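Local coordinates for protein carbohydrate kinase, FGGY (Novosphingobium aromaticivorans, PDB 3H6E) that probably phosphorylates a sugar or related polyol as a carbohydrate kinase of the FGGY family, within the actin-like ATPase clan, at residues A327-T341 against G352-E365. Sequence-based numbering, arbitrary orientation.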
ATOM      1  N   ALA A 327      11.361 -30.502   1.180  1.00 41.56           N
ATOM      2  CA  ALA A 327      10.336 -31.097   2.031  1.00 42.85           C
ATOM      3  C   ALA A 327       8.952 -31.043   1.386  1.00 44.11           C
ATOM      4  O   ALA A 327       8.000 -31.646   1.884  1.00 43.26           O
ATOM      5  CB  ALA A 327      10.319 -30.423   3.401  1.00 41.29           C
ATOM      6  N   VAL A 328       8.849 -30.319   0.277  1.00 45.76           N
ATOM      7  CA  VAL A 328       7.581 -30.184  -0.438  1.00 47.23           C
ATOM      8  C   VAL A 328       7.095 -31.510  -1.035  1.00 47.07           C
ATOM      9  O   VAL A 328       5.923 -31.860  -0.896  1.00 46.95           O
ATOM     10  CB  VAL A 328       7.656 -29.113  -1.555  1.00 45.17           C
ATOM     11  CG1 VAL A 328       6.318 -29.005  -2.279  1.00 44.71           C
ATOM     12  CG2 VAL A 328       8.070 -27.764  -0.977  1.00 41.87           C
ATOM     13  N   PRO A 329       7.994 -32.252  -1.706  1.00 46.33           N
ATOM     14  CA  PRO A 329       7.609 -33.522  -2.332  1.00 48.34           C
ATOM     15  C   PRO A 329       6.742 -34.408  -1.435  1.00 51.28           C
ATOM     16  O   PRO A 329       5.673 -34.838  -1.869  1.00 52.15           O
ATOM     17  CB  PRO A 329       8.957 -34.189  -2.603  1.00 47.86           C
ATOM     18  CG  PRO A 329       9.874 -33.043  -2.861  1.00 46.53           C
ATOM     19  CD  PRO A 329       9.406 -31.918  -1.970  1.00 45.81           C
ATOM     20  N   GLU A 330       7.192 -34.669  -0.210  1.00 51.22           N
ATOM     21  CA  GLU A 330       6.451 -35.536   0.710  1.00 53.05           C
ATOM     22  C   GLU A 330       5.158 -34.915   1.250  1.00 52.08           C
ATOM     23  O   GLU A 330       4.173 -35.621   1.470  1.00 52.81           O
ATOM     24  CB  GLU A 330       7.352 -36.016   1.852  1.00 54.60           C
ATOM     25  CG  GLU A 330       7.707 -37.502   1.775  1.00 56.69           C
ATOM     26  CD  GLU A 330       7.242 -38.157   0.479  1.00 61.82           C
ATOM     27  OE1 GLU A 330       8.067 -38.302  -0.451  1.00 61.86           O
ATOM     28  OE2 GLU A 330       6.047 -38.522   0.393  1.00 62.05           O
ATOM     29  N   VAL A 331       5.165 -33.603   1.468  1.00 49.95           N
ATOM     30  CA  VAL A 331       3.953 -32.888   1.857  1.00 48.54           C
ATOM     31  C   VAL A 331       2.887 -33.114   0.799  1.00 47.70           C
ATOM     32  O   VAL A 331       1.753 -33.500   1.088  1.00 46.99           O
ATOM     33  CB  VAL A 331       4.207 -31.374   1.962  1.00 48.56           C
ATOM     34  CG1 VAL A 331       2.887 -30.606   1.925  1.00 44.85           C
ATOM     35  CG2 VAL A 331       4.987 -31.048   3.224  1.00 47.36           C
ATOM     36  N   LEU A 332       3.292 -32.864  -0.436  1.00 48.96           N
ATOM     37  CA  LEU A 332       2.454 -33.003  -1.611  1.00 50.22           C
ATOM     38  C   LEU A 332       1.760 -34.362  -1.653  1.00 52.20           C
ATOM     39  O   LEU A 332       0.527 -34.444  -1.623  1.00 52.82           O
ATOM     40  CB  LEU A 332       3.341 -32.835  -2.847  1.00 52.30           C
ATOM     41  CG  LEU A 332       2.875 -32.047  -4.069  1.00 50.09           C
ATOM     42  CD1 LEU A 332       1.647 -31.234  -3.757  1.00 49.15           C
ATOM     43  CD2 LEU A 332       4.013 -31.152  -4.550  1.00 47.52           C
ATOM     44  N   ARG A 333       2.557 -35.426  -1.704  1.00 51.45           N
ATOM     45  CA  ARG A 333       2.035 -36.763  -1.982  1.00 55.48           C
ATOM     46  C   ARG A 333       1.318 -37.445  -0.816  1.00 56.24           C
ATOM     47  O   ARG A 333       0.676 -38.480  -1.000  1.00 54.79           O
ATOM     48  CB  ARG A 333       3.133 -37.670  -2.550  1.00 57.68           C
ATOM     49  CG  ARG A 333       3.624 -37.239  -3.931  1.00 60.46           C
ATOM     50  CD  ARG A 333       4.027 -38.435  -4.787  1.00 64.76           C
ATOM     51  NE  ARG A 333       4.259 -38.069  -6.184  1.00 67.60           N
ATOM     52  CZ  ARG A 333       5.437 -38.157  -6.800  1.00 64.62           C
ATOM     53  NH1 ARG A 333       6.498 -38.609  -6.145  1.00 62.73           N
ATOM     54  NH2 ARG A 333       5.552 -37.803  -8.073  1.00 59.96           N
ATOM     55  N   HIS A 334       1.423 -36.872   0.380  1.00 53.40           N
ATOM     56  CA  HIS A 334       0.674 -37.394   1.518  1.00 53.34           C
ATOM     57  C   HIS A 334      -0.584 -36.577   1.778  1.00 51.94           C
ATOM     58  O   HIS A 334      -1.334 -36.859   2.711  1.00 50.93           O
ATOM     59  CB  HIS A 334       1.536 -37.453   2.780  1.00 53.51           C
ATOM     60  CG  HIS A 334       2.430 -38.652   2.846  1.00 54.54           C
ATOM     61  ND1 HIS A 334       3.805 -38.556   2.841  1.00 56.39           N
ATOM     62  CD2 HIS A 334       2.145 -39.973   2.911  1.00 56.96           C
ATOM     63  CE1 HIS A 334       4.329 -39.767   2.906  1.00 57.95           C
ATOM     64  NE2 HIS A 334       3.343 -40.646   2.949  1.00 58.22           N
ATOM     65  N   GLY A 335      -0.810 -35.563   0.950  1.00 51.22           N
ATOM     66  CA  GLY A 335      -1.981 -34.719   1.090  1.00 49.90           C
ATOM     67  C   GLY A 335      -1.984 -33.932   2.386  1.00 49.50           C
ATOM     68  O   GLY A 335      -3.043 -33.593   2.916  1.00 46.30           O
ATOM     69  N   ARG A 336      -0.791 -33.642   2.899  1.00 50.95           N
ATOM     70  CA  ARG A 336      -0.655 -32.846   4.114  1.00 49.18           C
ATOM     71  C   ARG A 336      -0.953 -31.386   3.801  1.00 46.65           C
ATOM     72  O   ARG A 336      -0.195 -30.740   3.076  1.00 47.02           O
ATOM     73  CB  ARG A 336       0.761 -32.961   4.682  1.00 46.44           C
ATOM     74  CG  ARG A 336       1.248 -34.377   4.928  1.00 48.16           C
ATOM     75  CD  ARG A 336       2.461 -34.362   5.852  1.00 48.74           C
ATOM     76  NE  ARG A 336       3.280 -35.563   5.719  1.00 52.75           N
ATOM     77  CZ  ARG A 336       2.984 -36.731   6.277  1.00 53.32           C
ATOM     78  NH1 ARG A 336       1.880 -36.854   7.000  1.00 49.11           N
ATOM     79  NH2 ARG A 336       3.787 -37.774   6.105  1.00 49.42           N
HETATM   80  N   MSE A 337      -2.045 -30.857   4.345  1.00 44.40           N
HETATM   81  CA  MSE A 337      -2.438 -29.493   4.004  1.00 45.10           C
HETATM   82  C   MSE A 337      -3.225 -28.733   5.081  1.00 41.55           C
HETATM   83  O   MSE A 337      -3.612 -29.295   6.108  1.00 39.23           O
HETATM   84  CB  MSE A 337      -3.220 -29.500   2.695  1.00 44.27           C
HETATM   85  CG  MSE A 337      -4.574 -30.153   2.809  1.00 45.77           C
HETATM   86 SE   MSE A 337      -5.374 -30.430   1.063  1.00 63.35          SE
HETATM   87  CE  MSE A 337      -7.241 -30.454   1.618  1.00 45.91           C
ATOM     88  N   ILE A 338      -3.454 -27.448   4.811  1.00 41.91           N
ATOM     89  CA  ILE A 338      -4.095 -26.522   5.746  1.00 36.31           C
ATOM     90  C   ILE A 338      -5.329 -25.892   5.118  1.00 34.60           C
ATOM     91  O   ILE A 338      -5.271 -25.401   3.994  1.00 35.87           O
ATOM     92  CB  ILE A 338      -3.143 -25.366   6.105  1.00 34.09           C
ATOM     93  CG1 ILE A 338      -1.811 -25.901   6.631  1.00 34.47           C
ATOM     94  CG2 ILE A 338      -3.800 -24.412   7.101  1.00 33.94           C
ATOM     95  CD1 ILE A 338      -0.691 -24.871   6.611  1.00 34.55           C
ATOM     96  N   LEU A 339      -6.439 -25.884   5.846  1.00 35.95           N
ATOM     97  CA  LEU A 339      -7.661 -25.248   5.363  1.00 34.41           C
ATOM     98  C   LEU A 339      -7.865 -23.865   5.991  1.00 35.40           C
ATOM     99  O   LEU A 339      -7.625 -23.680   7.182  1.00 35.79           O
ATOM    100  CB  LEU A 339      -8.869 -26.142   5.638  1.00 34.72           C
ATOM    101  CG  LEU A 339      -8.739 -27.604   5.206  1.00 36.29           C
ATOM    102  CD1 LEU A 339     -10.065 -28.320   5.370  1.00 39.12           C
ATOM    103  CD2 LEU A 339      -8.252 -27.714   3.772  1.00 38.31           C
ATOM    104  N   PRO A 340      -8.300 -22.889   5.178  1.00 35.49           N
ATOM    105  CA  PRO A 340      -8.605 -21.517   5.607  1.00 35.63           C
ATOM    106  C   PRO A 340      -9.798 -21.494   6.558  1.00 35.52           C
ATOM    107  O   PRO A 340     -10.657 -22.365   6.447  1.00 36.24           O
ATOM    108  CB  PRO A 340      -8.986 -20.815   4.297  1.00 34.44           C
ATOM    109  CG  PRO A 340      -8.403 -21.660   3.214  1.00 36.08           C
ATOM    110  CD  PRO A 340      -8.476 -23.063   3.727  1.00 36.31           C
ATOM    111  N   THR A 341      -9.863 -20.518   7.460  1.00 34.48           N
ATOM    112  CA  THR A 341      -8.862 -19.463   7.561  1.00 33.75           C
ATOM    113  C   THR A 341      -8.346 -19.353   8.990  1.00 33.20           C
ATOM    114  O   THR A 341      -9.001 -19.799   9.934  1.00 32.20           O
ATOM    115  CB  THR A 341      -9.452 -18.091   7.168  1.00 32.53           C
ATOM    116  OG1 THR A 341      -8.414 -17.103   7.166  1.00 31.14           O
ATOM    117  CG2 THR A 341     -10.529 -17.674   8.154  1.00 30.93           C
ATOM    118  N   GLY A 352     -13.868 -19.466   6.677  1.00 32.85           N
ATOM    119  CA  GLY A 352     -13.360 -20.808   6.455  1.00 33.93           C
ATOM    120  C   GLY A 352     -12.964 -21.443   7.775  1.00 37.33           C
ATOM    121  O   GLY A 352     -12.141 -20.896   8.511  1.00 35.72           O
ATOM    122  N   ARG A 353     -13.558 -22.587   8.097  1.00 39.19           N
ATOM    123  CA  ARG A 353     -13.192 -23.279   9.328  1.00 39.66           C
ATOM    124  C   ARG A 353     -11.804 -23.892   9.197  1.00 35.88           C
ATOM    125  O   ARG A 353     -11.619 -24.894   8.512  1.00 36.25           O
ATOM    126  CB  ARG A 353     -14.202 -24.369   9.691  1.00 42.10           C
ATOM    127  CG  ARG A 353     -13.730 -25.242  10.852  1.00 40.16           C
ATOM    128  CD  ARG A 353     -14.341 -26.636  10.807  1.00 41.27           C
ATOM    129  NE  ARG A 353     -13.433 -27.645  11.353  1.00 41.21           N
ATOM    130  CZ  ARG A 353     -13.523 -28.156  12.577  1.00 42.61           C
ATOM    131  NH1 ARG A 353     -14.490 -27.762  13.398  1.00 45.27           N
ATOM    132  NH2 ARG A 353     -12.648 -29.070  12.980  1.00 40.76           N
ATOM    133  N   PHE A 354     -10.830 -23.275   9.857  1.00 35.30           N
ATOM    134  CA  PHE A 354      -9.456 -23.760   9.839  1.00 35.11           C
ATOM    135  C   PHE A 354      -9.373 -25.241  10.204  1.00 36.38           C
ATOM    136  O   PHE A 354     -10.200 -25.748  10.965  1.00 36.06           O
ATOM    137  CB  PHE A 354      -8.602 -22.936  10.803  1.00 33.94           C
ATOM    138  CG  PHE A 354      -7.278 -23.562  11.127  1.00 32.26           C
ATOM    139  CD1 PHE A 354      -6.274 -23.622  10.175  1.00 32.38           C
ATOM    140  CD2 PHE A 354      -7.035 -24.087  12.387  1.00 30.98           C
ATOM    141  CE1 PHE A 354      -5.053 -24.201  10.468  1.00 32.84           C
ATOM    142  CE2 PHE A 354      -5.817 -24.664  12.690  1.00 32.50           C
ATOM    143  CZ  PHE A 354      -4.823 -24.722  11.726  1.00 33.52           C
ATOM    144  N   ALA A 355      -8.369 -25.926   9.660  1.00 34.42           N
ATOM    145  CA  ALA A 355      -8.117 -27.325   9.990  1.00 34.91           C
ATOM    146  C   ALA A 355      -6.900 -27.878   9.258  1.00 36.08           C
ATOM    147  O   ALA A 355      -6.625 -27.508   8.120  1.00 35.32           O
ATOM    148  CB  ALA A 355      -9.343 -28.175   9.683  1.00 36.62           C
ATOM    149  N   TRP A 356      -6.174 -28.772   9.924  1.00 37.34           N
ATOM    150  CA  TRP A 356      -5.093 -29.508   9.282  1.00 37.66           C
ATOM    151  C   TRP A 356      -5.645 -30.774   8.639  1.00 40.44           C
ATOM    152  O   TRP A 356      -6.778 -31.179   8.902  1.00 41.65           O
ATOM    153  CB  TRP A 356      -4.024 -29.900  10.301  1.00 39.85           C
ATOM    154  CG  TRP A 356      -2.911 -28.914  10.461  1.00 38.49           C
ATOM    155  CD1 TRP A 356      -2.712 -28.065  11.509  1.00 37.48           C
ATOM    156  CD2 TRP A 356      -1.831 -28.688   9.550  1.00 38.43           C
ATOM    157  NE1 TRP A 356      -1.576 -27.321  11.305  1.00 38.03           N
ATOM    158  CE2 TRP A 356      -1.017 -27.685  10.108  1.00 38.70           C
ATOM    159  CE3 TRP A 356      -1.474 -29.236   8.317  1.00 38.97           C
ATOM    160  CZ2 TRP A 356       0.130 -27.218   9.474  1.00 38.11           C
ATOM    161  CZ3 TRP A 356      -0.336 -28.771   7.689  1.00 38.27           C
ATOM    162  CH2 TRP A 356       0.453 -27.772   8.267  1.00 36.75           C
ATOM    163  N   ILE A 357      -4.833 -31.397   7.796  1.00 40.72           N
ATOM    164  CA  ILE A 357      -5.153 -32.704   7.240  1.00 42.50           C
ATOM    165  C   ILE A 357      -3.853 -33.459   7.033  1.00 44.44           C
ATOM    166  O   ILE A 357      -2.997 -33.042   6.250  1.00 45.88           O
ATOM    167  CB  ILE A 357      -5.918 -32.594   5.920  1.00 43.25           C
ATOM    168  CG1 ILE A 357      -7.368 -32.182   6.186  1.00 41.80           C
ATOM    169  CG2 ILE A 357      -5.879 -33.915   5.177  1.00 44.25           C
ATOM    170  CD1 ILE A 357      -8.161 -31.896   4.935  1.00 45.33           C
ATOM    171  N   ASN A 358      -3.701 -34.566   7.749  1.00 45.22           N
ATOM    172  CA  ASN A 358      -2.419 -35.246   7.805  1.00 46.92           C
ATOM    173  C   ASN A 358      -1.357 -34.229   8.203  1.00 46.97           C
ATOM    174  O   ASN A 358      -0.439 -33.926   7.439  1.00 46.63           O
ATOM    175  CB  ASN A 358      -2.085 -35.893   6.461  1.00 47.52           C
ATOM    176  CG  ASN A 358      -3.207 -36.777   5.948  1.00 48.42           C
ATOM    177  OD1 ASN A 358      -4.113 -37.150   6.695  1.00 48.62           O
ATOM    178  ND2 ASN A 358      -3.153 -37.117   4.666  1.00 50.12           N
ATOM    179  N   ARG A 359      -1.516 -33.682   9.402  1.00 45.80           N
ATOM    180  CA  ARG A 359      -0.581 -32.698   9.925  1.00 45.38           C
ATOM    181  C   ARG A 359       0.814 -33.294  10.025  1.00 42.85           C
ATOM    182  O   ARG A 359       1.003 -34.346  10.631  1.00 43.57           O
ATOM    183  CB  ARG A 359      -1.065 -32.185  11.286  1.00 44.98           C
ATOM    184  CG  ARG A 359       0.023 -31.656  12.208  1.00 44.47           C
ATOM    185  CD  ARG A 359      -0.442 -30.380  12.893  1.00 45.33           C
ATOM    186  NE  ARG A 359      -0.025 -30.289  14.290  1.00 50.45           N
ATOM    187  CZ  ARG A 359      -0.866 -30.107  15.304  1.00 55.04           C
ATOM    188  NH1 ARG A 359      -2.169 -29.988  15.074  1.00 51.72           N
ATOM    189  NH2 ARG A 359      -0.408 -30.031  16.547  1.00 53.47           N
ATOM    190  N   PRO A 360       1.800 -32.628   9.408  1.00 44.85           N
ATOM    191  CA  PRO A 360       3.184 -33.095   9.513  1.00 46.54           C
ATOM    192  C   PRO A 360       3.641 -32.894  10.948  1.00 46.60           C
ATOM    193  O   PRO A 360       3.164 -31.974  11.612  1.00 46.61           O
ATOM    194  CB  PRO A 360       3.955 -32.156   8.574  1.00 44.22           C
ATOM    195  CG  PRO A 360       2.908 -31.410   7.789  1.00 45.82           C
ATOM    196  CD  PRO A 360       1.697 -31.366   8.659  1.00 43.16           C
ATOM    197  N   GLU A 361       4.540 -33.742  11.428  1.00 47.74           N
ATOM    198  CA  GLU A 361       4.971 -33.645  12.815  1.00 49.18           C
ATOM    199  C   GLU A 361       6.345 -32.996  12.941  1.00 46.25           C
ATOM    200  O   GLU A 361       6.851 -32.802  14.044  1.00 48.65           O
ATOM    201  CB  GLU A 361       4.924 -35.018  13.485  1.00 50.96           C
ATOM    202  CG  GLU A 361       3.502 -35.496  13.750  1.00 50.95           C
ATOM    203  CD  GLU A 361       3.405 -37.000  13.907  1.00 53.81           C
ATOM    204  OE1 GLU A 361       4.465 -37.659  13.972  1.00 56.65           O
ATOM    205  OE2 GLU A 361       2.268 -37.519  13.959  1.00 50.62           O
ATOM    206  N   ASP A 362       6.935 -32.649  11.804  1.00 44.77           N
ATOM    207  CA  ASP A 362       8.200 -31.927  11.801  1.00 47.78           C
ATOM    208  C   ASP A 362       8.002 -30.511  11.263  1.00 45.91           C
ATOM    209  O   ASP A 362       7.057 -30.244  10.520  1.00 43.23           O
ATOM    210  CB  ASP A 362       9.252 -32.674  10.980  1.00 46.33           C
ATOM    211  CG  ASP A 362       8.886 -32.762   9.513  1.00 49.03           C
ATOM    212  OD1 ASP A 362       9.715 -32.344   8.674  1.00 48.55           O
ATOM    213  OD2 ASP A 362       7.768 -33.241   9.207  1.00 46.46           O
ATOM    214  N   TRP A 363       8.905 -29.609  11.638  1.00 44.98           N
ATOM    215  CA  TRP A 363       8.769 -28.200  11.292  1.00 43.91           C
ATOM    216  C   TRP A 363       8.929 -27.909   9.801  1.00 42.79           C
ATOM    217  O   TRP A 363       8.135 -27.172   9.227  1.00 41.86           O
ATOM    218  CB  TRP A 363       9.730 -27.340  12.121  1.00 42.52           C
ATOM    219  CG  TRP A 363       9.207 -27.070  13.496  1.00 42.29           C
ATOM    220  CD1 TRP A 363       9.688 -27.568  14.674  1.00 40.29           C
ATOM    221  CD2 TRP A 363       8.084 -26.250  13.836  1.00 40.40           C
ATOM    222  NE1 TRP A 363       8.939 -27.100  15.726  1.00 41.22           N
ATOM    223  CE2 TRP A 363       7.948 -26.289  15.238  1.00 41.63           C
ATOM    224  CE3 TRP A 363       7.184 -25.484  13.089  1.00 38.44           C
ATOM    225  CZ2 TRP A 363       6.942 -25.593  15.909  1.00 39.34           C
ATOM    226  CZ3 TRP A 363       6.192 -24.791  13.756  1.00 38.18           C
ATOM    227  CH2 TRP A 363       6.077 -24.853  15.152  1.00 39.43           C
ATOM    228  N   PHE A 364       9.949 -28.486   9.178  1.00 43.03           N
ATOM    229  CA  PHE A 364      10.208 -28.220   7.767  1.00 42.81           C
ATOM    230  C   PHE A 364       9.014 -28.556   6.881  1.00 43.48           C
ATOM    231  O   PHE A 364       8.683 -27.804   5.966  1.00 43.48           O
ATOM    232  CB  PHE A 364      11.457 -28.961   7.290  1.00 42.97           C
ATOM    233  CG  PHE A 364      12.738 -28.283   7.672  1.00 41.34           C
ATOM    234  CD1 PHE A 364      13.401 -28.628   8.835  1.00 44.69           C
ATOM    235  CD2 PHE A 364      13.272 -27.290   6.870  1.00 41.45           C
ATOM    236  CE1 PHE A 364      14.580 -27.999   9.188  1.00 48.86           C
ATOM    237  CE2 PHE A 364      14.446 -26.653   7.219  1.00 42.51           C
ATOM    238  CZ  PHE A 364      15.103 -27.010   8.378  1.00 46.25           C
ATOM    239  N   GLU A 365       8.366 -29.683   7.156  1.00 43.55           N
ATOM    240  CA  GLU A 365       7.212 -30.098   6.368  1.00 43.44           C
ATOM    241  C   GLU A 365       5.983 -29.276   6.726  1.00 43.08           C
ATOM    242  O   GLU A 365       5.098 -29.073   5.896  1.00 43.69           O
ATOM    243  CB  GLU A 365       6.927 -31.588   6.559  1.00 45.08           C
ATOM    244  CG  GLU A 365       7.965 -32.499   5.929  1.00 47.11           C
ATOM    245  CD  GLU A 365       7.515 -33.947   5.877  1.00 51.35           C
ATOM    246  OE1 GLU A 365       6.393 -34.239   6.343  1.00 51.24           O
ATOM    247  OE2 GLU A 365       8.286 -34.789   5.367  1.00 53.53           O
TER
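Ile338 lies beside Trp356 on one side of a two-stranded antiparallel ribbon, strands 337-339 and 355-357, in the C-terminal domain of this FGGY kinase. Its CG1 sits over the indole six-membered ring, 3.4 Å from the centroid and 17° off the normal, a CH-pi contact. Arg359 CD lies over the opposite face of the indole, toward its rim, while Ile338 CG2 meets the edge of the Phe354 ring. With an alanine at Trp356, Ile338 CG1 and CD1 would probably lose the flat surface they rest on, and the Arg359 chain its backing. The ribbon's other side carries Met337 (a selenomethionine), Leu339, Ala355 and Ile357; Met337 CE touches Ile357 CD1 at 3.7 Å.

Backbone bonds set this pairing: Leu339 N gives to Ala355 O at 2.8 Å and Met337 N to Ile357 O at 3.1 Å, the return bonds being weak. Where strand 355-357 ends, Asn358 ND2 donates to His334 O at 2.7 Å, nearly along the C=O axis of His334, with that oxygen in the amide plane of Asn358. His334 comes just before Gly335, whose positive phi closes helix 328-333 in a Schellman motif, so the amide ties this helix end to the turn after the strand.

Arg336 then bridges to helix 363-384. With CG anti to the carbonyl carbon (chi1 -54°), its chain runs past Pro360, and NE forms a long salt bridge with Glu365 OE1, 3.4 Å, the two planar groups 25° apart. Asn358 O lies at the guanidinium edge, in plane, and His334 CB over one face. At the first turn of helix 363-384, Val331 CG2 packs 3.9 Å from Glu365 CB.

Farther out, helix 457-468 runs along the outer edge of strand 337-339 and reaches the Met337/Ile357 side, Tyr460 OH hydrogen-bonding to Arg336 O and Trp464 NE1 to Ile338 O.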